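Local atomic coordinates of aldo-keto reductase family 1, member B4 (Aldose reductase) (Schistosoma japonicum, PDB entry 4HBK), a protein that probably catalyses the NADPH-dependent reduction of aldehydes such as aldose sugars to the corresponding alcohols, as an aldose reductase of the aldo/keto reductase family. Residues G162-N168 with Q331-H335; L278-Q283 with V304-L309; S189-F195 with K210-I216; R103-I108 with L133-D139. All blocks are in the same frame, centred on the assembly; numbering follows the deposited sequence.

Contact 1 (G162-N168 with Q331-H335); sequences GQLCLDN and QMSGH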
# COMPACT_ATOMS: atom_id res chain seq x y z
N GLY A 162 -9.25 22.80 -15.40
CA GLY A 162 -8.32 22.04 -14.57
C GLY A 162 -8.99 21.15 -13.53
O GLY A 162 -8.32 20.61 -12.66
N GLN A 163 -10.31 20.99 -13.62
CA GLN A 163 -11.06 20.14 -12.70
C GLN A 163 -10.99 18.70 -13.15
O GLN A 163 -11.00 18.41 -14.34
CB GLN A 163 -12.54 20.55 -12.66
CG GLN A 163 -12.79 21.99 -12.32
CD GLN A 163 -12.83 22.23 -10.84
OE1 GLN A 163 -11.80 22.54 -10.22
NE2 GLN A 163 -14.01 22.10 -10.24
N LEU A 164 -10.93 17.79 -12.18
CA LEU A 164 -10.96 16.36 -12.46
C LEU A 164 -12.35 15.95 -12.98
O LEU A 164 -13.36 16.51 -12.56
CB LEU A 164 -10.60 15.59 -11.18
CG LEU A 164 -9.33 14.74 -11.15
CD1 LEU A 164 -8.24 15.31 -11.98
CD2 LEU A 164 -8.84 14.50 -9.71
N CYS A 165 -12.39 15.02 -13.92
CA CYS A 165 -13.66 14.51 -14.42
C CYS A 165 -14.09 13.32 -13.56
O CYS A 165 -13.61 12.21 -13.74
CB CYS A 165 -13.55 14.10 -15.90
SG CYS A 165 -13.20 15.47 -17.06
N LEU A 166 -14.98 13.59 -12.61
CA LEU A 166 -15.44 12.58 -11.65
C LEU A 166 -16.40 11.58 -12.29
O LEU A 166 -17.02 11.85 -13.31
CB LEU A 166 -16.13 13.28 -10.48
CG LEU A 166 -15.28 13.82 -9.32
CD1 LEU A 166 -13.80 13.84 -9.64
CD2 LEU A 166 -15.76 15.19 -8.86
N ASP A 167 -16.52 10.40 -11.67
CA ASP A 167 -17.51 9.43 -12.08
C ASP A 167 -18.27 8.95 -10.84
O ASP A 167 -17.83 9.19 -9.71
CB ASP A 167 -16.86 8.26 -12.84
CG ASP A 167 -17.88 7.42 -13.61
OD1 ASP A 167 -19.05 7.84 -13.69
OD2 ASP A 167 -17.51 6.34 -14.13
N ASN A 168 -19.41 8.30 -11.04
CA ASN A 168 -20.18 7.77 -9.92
C ASN A 168 -20.37 6.25 -10.03
O ASN A 168 -21.07 5.77 -10.92
CB ASN A 168 -21.55 8.45 -9.82
CG ASN A 168 -21.44 9.96 -9.67
OD1 ASN A 168 -20.36 10.49 -9.36
ND2 ASN A 168 -22.55 10.66 -9.88
N GLN A 331 -7.90 17.57 -5.07
CA GLN A 331 -8.63 17.68 -6.32
C GLN A 331 -9.82 16.72 -6.40
O GLN A 331 -10.66 16.85 -7.29
CB GLN A 331 -7.66 17.46 -7.50
CG GLN A 331 -6.93 18.72 -7.93
CD GLN A 331 -7.68 19.49 -9.01
OE1 GLN A 331 -7.67 19.11 -10.20
NE2 GLN A 331 -8.35 20.56 -8.60
N MET A 332 -9.90 15.78 -5.45
CA MET A 332 -11.04 14.85 -5.39
C MET A 332 -12.01 15.22 -4.28
O MET A 332 -12.95 14.49 -4.01
CB MET A 332 -10.55 13.39 -5.18
CG MET A 332 -9.76 12.84 -6.34
SD MET A 332 -9.18 11.14 -6.09
CE MET A 332 -8.65 11.21 -4.39
N SER A 333 -11.78 16.36 -3.64
CA SER A 333 -12.48 16.70 -2.40
C SER A 333 -13.94 17.03 -2.65
O SER A 333 -14.71 17.15 -1.72
CB SER A 333 -11.80 17.87 -1.68
OG SER A 333 -11.85 19.07 -2.44
N GLY A 334 -14.31 17.17 -3.91
CA GLY A 334 -15.67 17.53 -4.24
C GLY A 334 -16.57 16.32 -4.39
O GLY A 334 -17.79 16.45 -4.47
N HIS A 335 -15.96 15.14 -4.42
CA HIS A 335 -16.73 13.93 -4.64
C HIS A 335 -17.44 13.49 -3.38
O HIS A 335 -16.93 13.65 -2.28
CB HIS A 335 -15.84 12.80 -5.14
CG HIS A 335 -16.59 11.66 -5.76
ND1 HIS A 335 -17.07 10.60 -5.01
CD2 HIS A 335 -16.93 11.41 -7.04
CE1 HIS A 335 -17.67 9.74 -5.82
NE2 HIS A 335 -17.61 10.22 -7.06
O HOH W 1 -11.10 18.63 -9.32

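Contact 2 (L278-Q283 with V304-L309); sequences LRYLLQ and VFDFQL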
# COMPACT_ATOMS: atom_id res chain seq x y z
N LEU A 278 10.12 2.93 11.16
CA LEU A 278 9.52 1.69 10.66
C LEU A 278 9.20 0.71 11.79
O LEU A 278 8.15 0.07 11.78
CB LEU A 278 10.42 1.04 9.62
CG LEU A 278 10.59 1.84 8.33
CD1 LEU A 278 11.64 1.22 7.45
CD2 LEU A 278 9.28 1.90 7.59
N ARG A 279 10.11 0.57 12.75
CA ARG A 279 9.89 -0.35 13.87
C ARG A 279 8.66 0.09 14.65
O ARG A 279 7.90 -0.74 15.15
CB ARG A 279 11.09 -0.39 14.80
CG ARG A 279 10.97 -1.43 15.90
CD ARG A 279 11.23 -2.82 15.36
NE ARG A 279 10.66 -3.82 16.25
CZ ARG A 279 10.65 -5.13 16.00
NH1 ARG A 279 11.18 -5.61 14.88
NH2 ARG A 279 10.10 -5.95 16.89
N TYR A 280 8.47 1.41 14.74
CA TYR A 280 7.33 1.98 15.42
C TYR A 280 6.04 1.44 14.80
O TYR A 280 5.12 1.02 15.51
CB TYR A 280 7.38 3.51 15.32
CG TYR A 280 6.02 4.17 15.45
CD1 TYR A 280 5.39 4.27 16.68
CD2 TYR A 280 5.38 4.69 14.33
CE1 TYR A 280 4.15 4.87 16.80
CE2 TYR A 280 4.13 5.29 14.44
CZ TYR A 280 3.52 5.36 15.68
OH TYR A 280 2.28 5.95 15.81
N LEU A 281 5.98 1.44 13.48
CA LEU A 281 4.80 0.98 12.77
C LEU A 281 4.68 -0.53 12.87
O LEU A 281 3.58 -1.06 13.06
CB LEU A 281 4.84 1.42 11.30
CG LEU A 281 4.82 2.93 11.07
CD1 LEU A 281 5.13 3.22 9.62
CD2 LEU A 281 3.47 3.52 11.46
N LEU A 282 5.81 -1.22 12.76
CA LEU A 282 5.78 -2.68 12.87
C LEU A 282 5.22 -3.14 14.23
O LEU A 282 4.45 -4.11 14.31
CB LEU A 282 7.16 -3.28 12.61
CG LEU A 282 7.66 -3.18 11.16
CD1 LEU A 282 9.14 -3.55 11.07
CD2 LEU A 282 6.84 -4.07 10.25
N GLN A 283 5.59 -2.44 15.30
CA GLN A 283 5.12 -2.81 16.64
C GLN A 283 3.64 -2.47 16.87
O GLN A 283 3.03 -2.95 17.83
CB GLN A 283 6.04 -2.25 17.72
CG GLN A 283 7.45 -2.88 17.65
CD GLN A 283 8.36 -2.51 18.81
OE1 GLN A 283 9.58 -2.61 18.69
NE2 GLN A 283 7.78 -2.10 19.93
N VAL A 304 15.36 -3.89 10.36
CA VAL A 304 14.48 -3.43 11.42
C VAL A 304 13.95 -4.56 12.29
O VAL A 304 12.92 -4.41 12.96
CB VAL A 304 13.27 -2.67 10.83
CG1 VAL A 304 13.70 -1.35 10.22
CG2 VAL A 304 12.56 -3.53 9.79
N PHE A 305 14.63 -5.71 12.27
CA PHE A 305 14.12 -6.90 12.95
C PHE A 305 15.02 -7.41 14.06
O PHE A 305 14.91 -8.56 14.47
CB PHE A 305 13.87 -8.03 11.95
CG PHE A 305 12.83 -7.70 10.92
CD1 PHE A 305 11.49 -7.63 11.27
CD2 PHE A 305 13.19 -7.47 9.60
CE1 PHE A 305 10.53 -7.32 10.32
CE2 PHE A 305 12.24 -7.16 8.65
CZ PHE A 305 10.91 -7.08 9.01
N ASP A 306 15.92 -6.55 14.56
CA ASP A 306 16.86 -6.99 15.59
C ASP A 306 16.89 -6.08 16.81
O ASP A 306 17.90 -6.00 17.52
CB ASP A 306 18.26 -7.15 15.01
CG ASP A 306 18.81 -5.84 14.48
OD1 ASP A 306 18.07 -4.83 14.47
OD2 ASP A 306 19.99 -5.83 14.07
N PHE A 307 15.79 -5.39 17.07
CA PHE A 307 15.66 -4.57 18.25
C PHE A 307 14.20 -4.33 18.54
O PHE A 307 13.33 -4.67 17.72
CB PHE A 307 16.40 -3.23 18.09
CG PHE A 307 15.69 -2.24 17.19
CD1 PHE A 307 15.58 -2.47 15.83
CD2 PHE A 307 15.19 -1.05 17.71
CE1 PHE A 307 14.95 -1.54 15.00
CE2 PHE A 307 14.56 -0.11 16.88
CZ PHE A 307 14.45 -0.36 15.52
N GLN A 308 13.92 -3.75 19.70
CA GLN A 308 12.55 -3.52 20.12
C GLN A 308 12.44 -2.16 20.79
O GLN A 308 13.24 -1.82 21.68
CB GLN A 308 12.10 -4.63 21.08
CG GLN A 308 10.62 -4.55 21.47
CD GLN A 308 9.79 -5.69 20.90
OE1 GLN A 308 8.87 -5.46 20.10
NE2 GLN A 308 10.10 -6.92 21.31
N LEU A 309 11.48 -1.36 20.35
CA LEU A 309 11.16 -0.12 21.04
C LEU A 309 10.38 -0.47 22.30
O LEU A 309 9.51 -1.35 22.29
CB LEU A 309 10.32 0.79 20.13
CG LEU A 309 10.98 1.29 18.84
CD1 LEU A 309 10.05 2.25 18.10
CD2 LEU A 309 12.31 1.97 19.14
O HOH W 2 12.14 -8.61 15.27

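Contact 3 (S189-F195 with K210-I216); sequences SIGLSNF and KPANLQI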
# COMPACT_ATOMS: atom_id res chain seq x y z
N SER A 189 -6.06 -12.40 -2.82
CA SER A 189 -6.73 -11.61 -1.79
C SER A 189 -7.04 -10.25 -2.37
O SER A 189 -6.30 -9.74 -3.20
CB SER A 189 -5.83 -11.45 -0.56
OG SER A 189 -5.38 -12.69 -0.05
N ILE A 190 -8.14 -9.65 -1.93
CA ILE A 190 -8.50 -8.30 -2.36
C ILE A 190 -8.61 -7.35 -1.17
O ILE A 190 -8.82 -7.79 -0.04
CB ILE A 190 -9.82 -8.32 -3.16
CG1 ILE A 190 -10.88 -9.11 -2.39
CG2 ILE A 190 -9.60 -8.92 -4.55
CD1 ILE A 190 -12.22 -9.21 -3.13
N GLY A 191 -8.46 -6.05 -1.41
CA GLY A 191 -8.52 -5.08 -0.33
C GLY A 191 -8.78 -3.64 -0.76
O GLY A 191 -9.16 -3.38 -1.90
N LEU A 192 -8.56 -2.71 0.17
CA LEU A 192 -8.92 -1.31 -0.03
C LEU A 192 -7.74 -0.39 0.22
O LEU A 192 -6.86 -0.69 1.01
CB LEU A 192 -10.07 -0.94 0.91
CG LEU A 192 -11.32 -1.83 0.81
CD1 LEU A 192 -12.27 -1.61 1.98
CD2 LEU A 192 -12.04 -1.63 -0.51
N SER A 193 -7.73 0.75 -0.47
CA SER A 193 -6.73 1.78 -0.23
C SER A 193 -7.41 3.13 -0.04
O SER A 193 -8.29 3.49 -0.82
CB SER A 193 -5.72 1.84 -1.37
OG SER A 193 -4.74 2.84 -1.13
N ASN A 194 -7.02 3.87 0.99
CA ASN A 194 -7.59 5.20 1.24
C ASN A 194 -9.11 5.20 1.45
O ASN A 194 -9.78 6.17 1.08
CB ASN A 194 -7.25 6.16 0.10
CG ASN A 194 -5.75 6.34 -0.08
OD1 ASN A 194 -5.04 6.76 0.84
ND2 ASN A 194 -5.25 6.00 -1.27
N PHE A 195 -9.65 4.13 2.02
CA PHE A 195 -11.06 4.11 2.38
C PHE A 195 -11.19 4.51 3.83
O PHE A 195 -10.30 4.23 4.62
CB PHE A 195 -11.66 2.71 2.19
CG PHE A 195 -12.11 2.42 0.79
CD1 PHE A 195 -11.24 2.55 -0.28
CD2 PHE A 195 -13.41 2.01 0.53
CE1 PHE A 195 -11.64 2.29 -1.56
CE2 PHE A 195 -13.83 1.75 -0.77
CZ PHE A 195 -12.94 1.89 -1.81
N LYS A 210 -14.51 -10.85 2.14
CA LYS A 210 -14.08 -9.70 2.90
C LYS A 210 -12.75 -9.15 2.40
O LYS A 210 -11.90 -9.89 1.92
CB LYS A 210 -14.01 -10.03 4.40
CG LYS A 210 -15.37 -10.35 4.99
CD LYS A 210 -15.44 -10.08 6.48
CE LYS A 210 -15.14 -11.31 7.29
NZ LYS A 210 -15.77 -11.24 8.65
N PRO A 211 -12.59 -7.83 2.47
CA PRO A 211 -11.28 -7.25 2.20
C PRO A 211 -10.29 -7.86 3.17
O PRO A 211 -10.66 -8.08 4.33
CB PRO A 211 -11.49 -5.76 2.48
CG PRO A 211 -12.83 -5.67 3.24
CD PRO A 211 -13.62 -6.82 2.76
N ALA A 212 -9.08 -8.18 2.71
CA ALA A 212 -8.04 -8.77 3.55
C ALA A 212 -7.08 -7.71 4.07
O ALA A 212 -6.34 -7.94 5.04
CB ALA A 212 -7.26 -9.82 2.76
N ASN A 213 -7.06 -6.55 3.43
CA ASN A 213 -6.05 -5.56 3.74
C ASN A 213 -6.52 -4.14 3.44
O ASN A 213 -7.29 -3.92 2.50
CB ASN A 213 -4.77 -5.89 2.97
CG ASN A 213 -3.69 -4.84 3.14
OD1 ASN A 213 -3.49 -4.01 2.25
ND2 ASN A 213 -2.99 -4.87 4.27
N LEU A 214 -6.08 -3.19 4.26
CA LEU A 214 -6.36 -1.78 4.05
C LEU A 214 -5.01 -1.09 4.01
O LEU A 214 -4.18 -1.32 4.90
CB LEU A 214 -7.20 -1.22 5.21
CG LEU A 214 -7.40 0.30 5.26
CD1 LEU A 214 -8.30 0.78 4.12
CD2 LEU A 214 -7.95 0.75 6.61
N GLN A 215 -4.77 -0.29 2.98
CA GLN A 215 -3.52 0.46 2.87
C GLN A 215 -3.86 1.94 2.98
O GLN A 215 -4.70 2.44 2.24
CB GLN A 215 -2.78 0.17 1.55
CG GLN A 215 -1.45 0.93 1.41
CD GLN A 215 -0.63 0.57 0.15
OE1 GLN A 215 -0.22 1.46 -0.60
NE2 GLN A 215 -0.38 -0.72 -0.07
N ILE A 216 -3.21 2.63 3.91
CA ILE A 216 -3.50 4.02 4.20
C ILE A 216 -2.22 4.69 4.65
O ILE A 216 -1.26 4.01 5.01
CB ILE A 216 -4.53 4.14 5.35
CG1 ILE A 216 -4.19 3.14 6.47
CG2 ILE A 216 -5.95 3.94 4.83
CD1 ILE A 216 -5.10 3.23 7.70
O HOH W 3 -9.58 -10.97 0.25
O HOH W 4 -1.68 3.28 -1.72

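Contact 4 (R103-I108 with L133-D139); sequences REDIFI and LRLNYLD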
# COMPACT_ATOMS: atom_id res chain seq x y z
N ARG A 103 8.02 -18.06 -7.80
CA ARG A 103 6.91 -17.11 -7.76
C ARG A 103 6.26 -17.07 -6.39
O ARG A 103 6.03 -16.00 -5.83
CB ARG A 103 5.86 -17.48 -8.81
CG ARG A 103 4.52 -16.73 -8.69
CD ARG A 103 4.74 -15.23 -8.82
NE ARG A 103 3.50 -14.47 -8.66
CZ ARG A 103 3.05 -13.98 -7.50
NH1 ARG A 103 3.72 -14.20 -6.38
NH2 ARG A 103 1.92 -13.29 -7.47
N GLU A 104 5.97 -18.24 -5.83
CA GLU A 104 5.20 -18.29 -4.59
C GLU A 104 6.01 -17.84 -3.38
O GLU A 104 5.47 -17.76 -2.29
CB GLU A 104 4.57 -19.67 -4.36
CG GLU A 104 5.55 -20.80 -4.07
CD GLU A 104 5.87 -21.62 -5.31
OE1 GLU A 104 5.90 -21.04 -6.43
OE2 GLU A 104 6.09 -22.84 -5.16
N ASP A 105 7.29 -17.54 -3.59
CA ASP A 105 8.13 -16.98 -2.53
C ASP A 105 7.96 -15.46 -2.40
O ASP A 105 8.44 -14.87 -1.44
CB ASP A 105 9.61 -17.29 -2.81
CG ASP A 105 9.95 -18.77 -2.63
OD1 ASP A 105 9.33 -19.41 -1.75
OD2 ASP A 105 10.84 -19.27 -3.36
N ILE A 106 7.29 -14.84 -3.36
CA ILE A 106 7.16 -13.39 -3.37
C ILE A 106 5.70 -13.00 -3.21
O ILE A 106 4.81 -13.66 -3.75
CB ILE A 106 7.68 -12.76 -4.67
CG1 ILE A 106 9.00 -13.39 -5.08
CG2 ILE A 106 7.84 -11.25 -4.52
CD1 ILE A 106 10.16 -13.05 -4.16
N PHE A 107 5.47 -11.91 -2.50
CA PHE A 107 4.13 -11.34 -2.35
C PHE A 107 4.02 -10.10 -3.23
O PHE A 107 4.73 -9.12 -3.01
CB PHE A 107 3.89 -10.97 -0.89
CG PHE A 107 2.46 -10.69 -0.56
CD1 PHE A 107 1.87 -9.49 -0.93
CD2 PHE A 107 1.71 -11.61 0.16
CE1 PHE A 107 0.54 -9.22 -0.60
CE2 PHE A 107 0.39 -11.35 0.50
CZ PHE A 107 -0.20 -10.15 0.11
N ILE A 108 3.15 -10.14 -4.23
CA ILE A 108 3.01 -9.03 -5.17
C ILE A 108 1.66 -8.34 -5.05
O ILE A 108 0.61 -8.96 -5.21
CB ILE A 108 3.12 -9.53 -6.61
CG1 ILE A 108 4.41 -10.33 -6.81
CG2 ILE A 108 3.01 -8.36 -7.59
CD1 ILE A 108 5.65 -9.47 -6.83
N LEU A 133 3.18 -7.07 -15.42
CA LEU A 133 4.00 -7.65 -14.36
C LEU A 133 4.52 -9.03 -14.74
O LEU A 133 5.37 -9.59 -14.04
CB LEU A 133 3.20 -7.74 -13.05
CG LEU A 133 2.94 -6.40 -12.36
CD1 LEU A 133 2.11 -6.58 -11.09
CD2 LEU A 133 4.27 -5.71 -12.05
N ARG A 134 3.99 -9.59 -15.82
CA ARG A 134 4.43 -10.89 -16.29
C ARG A 134 4.08 -12.00 -15.29
O ARG A 134 4.82 -12.96 -15.12
CB ARG A 134 5.93 -10.85 -16.61
CG ARG A 134 6.21 -9.91 -17.80
CD ARG A 134 7.54 -9.17 -17.70
NE ARG A 134 8.63 -9.90 -18.35
CZ ARG A 134 9.32 -9.46 -19.40
NH1 ARG A 134 9.06 -8.28 -19.94
NH2 ARG A 134 10.28 -10.22 -19.90
N LEU A 135 2.91 -11.87 -14.67
CA LEU A 135 2.44 -12.78 -13.64
C LEU A 135 1.15 -13.46 -14.09
O LEU A 135 0.43 -12.94 -14.94
CB LEU A 135 2.17 -12.00 -12.36
CG LEU A 135 3.37 -11.31 -11.73
CD1 LEU A 135 2.95 -10.55 -10.47
CD2 LEU A 135 4.46 -12.34 -11.42
N ASN A 136 0.83 -14.61 -13.49
CA ASN A 136 -0.45 -15.26 -13.76
C ASN A 136 -1.49 -14.89 -12.72
O ASN A 136 -2.68 -15.04 -12.96
CB ASN A 136 -0.31 -16.77 -13.86
CG ASN A 136 0.70 -17.18 -14.90
OD1 ASN A 136 0.65 -16.74 -16.05
ND2 ASN A 136 1.65 -18.00 -14.51
N TYR A 137 -1.03 -14.43 -11.56
CA TYR A 137 -1.92 -13.99 -10.49
C TYR A 137 -1.23 -12.96 -9.60
O TYR A 137 0.00 -12.87 -9.59
CB TYR A 137 -2.39 -15.18 -9.64
CG TYR A 137 -1.28 -15.76 -8.79
CD1 TYR A 137 -1.03 -15.27 -7.52
CD2 TYR A 137 -0.48 -16.80 -9.28
CE1 TYR A 137 -0.01 -15.80 -6.75
CE2 TYR A 137 0.54 -17.34 -8.51
CZ TYR A 137 0.77 -16.84 -7.25
OH TYR A 137 1.78 -17.38 -6.48
N LEU A 138 -2.03 -12.19 -8.87
CA LEU A 138 -1.52 -11.22 -7.90
C LEU A 138 -1.81 -11.78 -6.52
O LEU A 138 -2.82 -12.45 -6.32
CB LEU A 138 -2.23 -9.87 -8.06
CG LEU A 138 -2.06 -9.09 -9.38
CD1 LEU A 138 -3.01 -7.89 -9.45
CD2 LEU A 138 -0.62 -8.63 -9.54
N ASP A 139 -0.93 -11.52 -5.57
CA ASP A 139 -1.23 -11.91 -4.20
C ASP A 139 -2.29 -11.00 -3.59
O ASP A 139 -3.13 -11.46 -2.82
CB ASP A 139 0.04 -11.91 -3.35
CG ASP A 139 1.00 -12.99 -3.77
OD1 ASP A 139 0.82 -14.13 -3.30
OD2 ASP A 139 1.90 -12.71 -4.59
O HOH W 5 2.32 -15.70 -11.26
O HOH W 6 2.63 -16.06 -3.81

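Contact 1 (G162-N168 with Q331-H335)
Two surface loops of the (beta/alpha)8 barrel meet where 162-168, between strand 138-143 and helix 171-183, runs beside 331-335 of the C-terminal loop that follows helix 311-319. The one direct hydrogen bond joining them that the geometry establishes goes from His335 NE2 to Asp167 O, 2.9 Å with an N-H...O angle of 151°. The oxygen lies only 14° out of the imidazole plane, and the donor approaches nearly in line with the carbonyl. A first torsion of -163° turns the ring of His335 back beside its own carbonyl carbon and toward 162-168. Leu166 packs at the edge of the same ring, with CG 3.7 Å from His335 CD2. The ring's other nitrogen, ND1, is bonded to the backbone N of Glu337, so both ring nitrogens are engaged, which helps to fix the ring's rotation. In aldo/keto reductases the C-terminal loop commonly helps to border the substrate pocket; here the side chain of Met332 lies about 8 Å from that of His144, a predicted substrate-binding residue. A type I beta turn links His335 to Met332, which belongs to the second patch. There Leu164 CD2 touches Met332 CG at 3.9 Å and rests against Gln331 CB. Water 1 bridges the backbones, accepting from Leu164 N at 3.0 Å and donating to Gln331 O at 2.7 Å.

Contact 2 (L278-Q283 with V304-L309)
Arg279 projects from helix 273-283 into a hollow formed by the loop 304-309, which curves past it between helices 295-302 and 311-319. Its CG is anti to the backbone N (chi1 -174°), and a bend at chi2 carries the guanidinium along the loop. The aliphatic part of the side chain passes over a face of the Phe307 ring: Arg279 CB comes within 3.4 Å of Phe307 CZ, and CG makes an off-centre CH-pi contact. At the far end, Phe307 O sits over the centre of the guanidinium, 3.1 Å above its plane, while Val304 O lies at its edge and accepts from Arg279 NH1 at 2.9 Å. Smaller bumps fill the flanks. Leu282 CD1 touches both Val304 CG2 and Phe305 CE1, its side chain crossing each of theirs at about a right angle, and Leu309 CD1 presses on the backbone and CB of Tyr280. Leu309 is backed from outside by Met314 of helix 311-319 and Ile265 of helix 260-269.

Gln283 meets the backbone of Leu309 with both ends of its side-chain amide. Leu309 N gives to Gln283 OE1 at 2.8 Å, and Gln283 NE2 gives to Leu309 O at 3.0 Å in an almost straight bond of 179°. Gln283 OE1 also accepts from Arg279 NE at 2.9 Å. Two donors thus meet this oxygen in its carbonyl plane, which fixes the amide's orientation, and the arginine's charge is probably met by backbone carbonyl dipoles rather than by a carboxylate of the loop.

Contact 3 (S189-F195 with K210-I216)
Gly191 to Ser193 and Asn213 to Gln215 pair as neighbouring parallel strands of the (beta/alpha)8 barrel, joined through helix 197-206 in a beta-alpha-beta unit; the short strand axes approach to 4.7 Å at 23°. The tight part is the backbone register. Leu192 bonds to both neighbours of Leu214, through its N to Asn213 O at 2.9 Å and through its O to Gln215 N at 2.9 Å, the parallel pattern. Just past the strand's end, Asn194 N bonds to Gln215 O. On the face carrying Leu192 and Leu214, Leu192 CB touches Leu214 CD1 at 4.0 Å. Leu214 has CG anti to its backbone N (chi1 171°), which sends CD1 toward Leu192 O and Phe195, while Ile200 of helix 197-206 packs on both leucines.

At the start of the segments a water takes over part of the bonding: water 3 links Ile190 N to Lys210 O beside the exposed Lys210, while Ala212 N bonds Ile190 O directly. Gln215 and Ser193 point to the other face, near residues predicted to belong to the active site. Gln215 NE2 bonds Asp77, and its side chain is about 3 Å from that of Lys111, predicted to lower the active-site tyrosine's pKa. The side chain of Ser193 is about 4 Å from that of His144, a predicted substrate-binding residue. Water 4 joins this pair, 3.1 Å from Ser193 OG and donating to Gln215 OE1 at 2.6 Å.

Contact 4 (R103-I108 with L133-D139)
Ile108 CG2 touches three leucines of 133-139: Leu135 CD1 at 3.6 Å, Leu133 CD1 at 4.0 Å and Leu138 CD2 at 4.1 Å. This apolar centre continues in Leu135, whose other methyl, CD2, lies against Arg103 NE and CD. Beside it, Asp139 CB stands over the middle of the Phe107 ring, 3.6 Å from the centroid and 1° off the normal, a CH-pi contact.

Further out, the guanidinium of Arg103 is sandwiched, with Ile108 CG1 over one face and Tyr137 over the other. It lies nearly flat on the tyrosine ring, planes 18° apart, in an off-centre cation-pi stack. Tyr137 CG lies between the backbone N and the carbonyl carbon (chi1 70°), which swings the ring under the arginine. The edge of the guanidinium is polar: NH1 and NH2 of Arg103 both reach Asp139 OD2, the latter at 2.9 Å, an end-on salt bridge to a single oxygen, and NH2 also donates to Tyr137 O at 2.9 Å. Since Ile108 N gives a third bond to Asp139 OD2 at 2.9 Å, three donors converge there, which probably favours the ionised carboxylate. Water 6 donates to Asp139 OD1 and accepts from Tyr137 OH.

The contact ties together neighbouring parallel strands 107-112 and 138-143 of a beta-alpha-beta unit, near the end of helix 119-133, which ends in a Schellman motif at Arg134. Helix 85-98 packs on Ile108 through Leu92, and Leu130 of helix 119-133 on Leu135 and Leu138.

How the contacts relate
Running from the N terminus, the chain first closes contact 4 through helix 119-133, joining strands 107-112 and 138-143. The loop residues 162-168 then open contact 1, which closes only at 331-335, near the C terminus. Within that long span lie contact 3, spanning helix 197-206 to pair strands 187-193 and 213-217, and afterwards contact 2, joining helix 273-283 to the loop before helix 311-319; these two follow in series. Contacts 3 and 4 share the barrel sheet and touch, Ser189 CB lying 3.5 Å from Asp139 O. Contacts 1 and 2 lie on opposite sides of the chain's centre, their own centres about 38 Å apart.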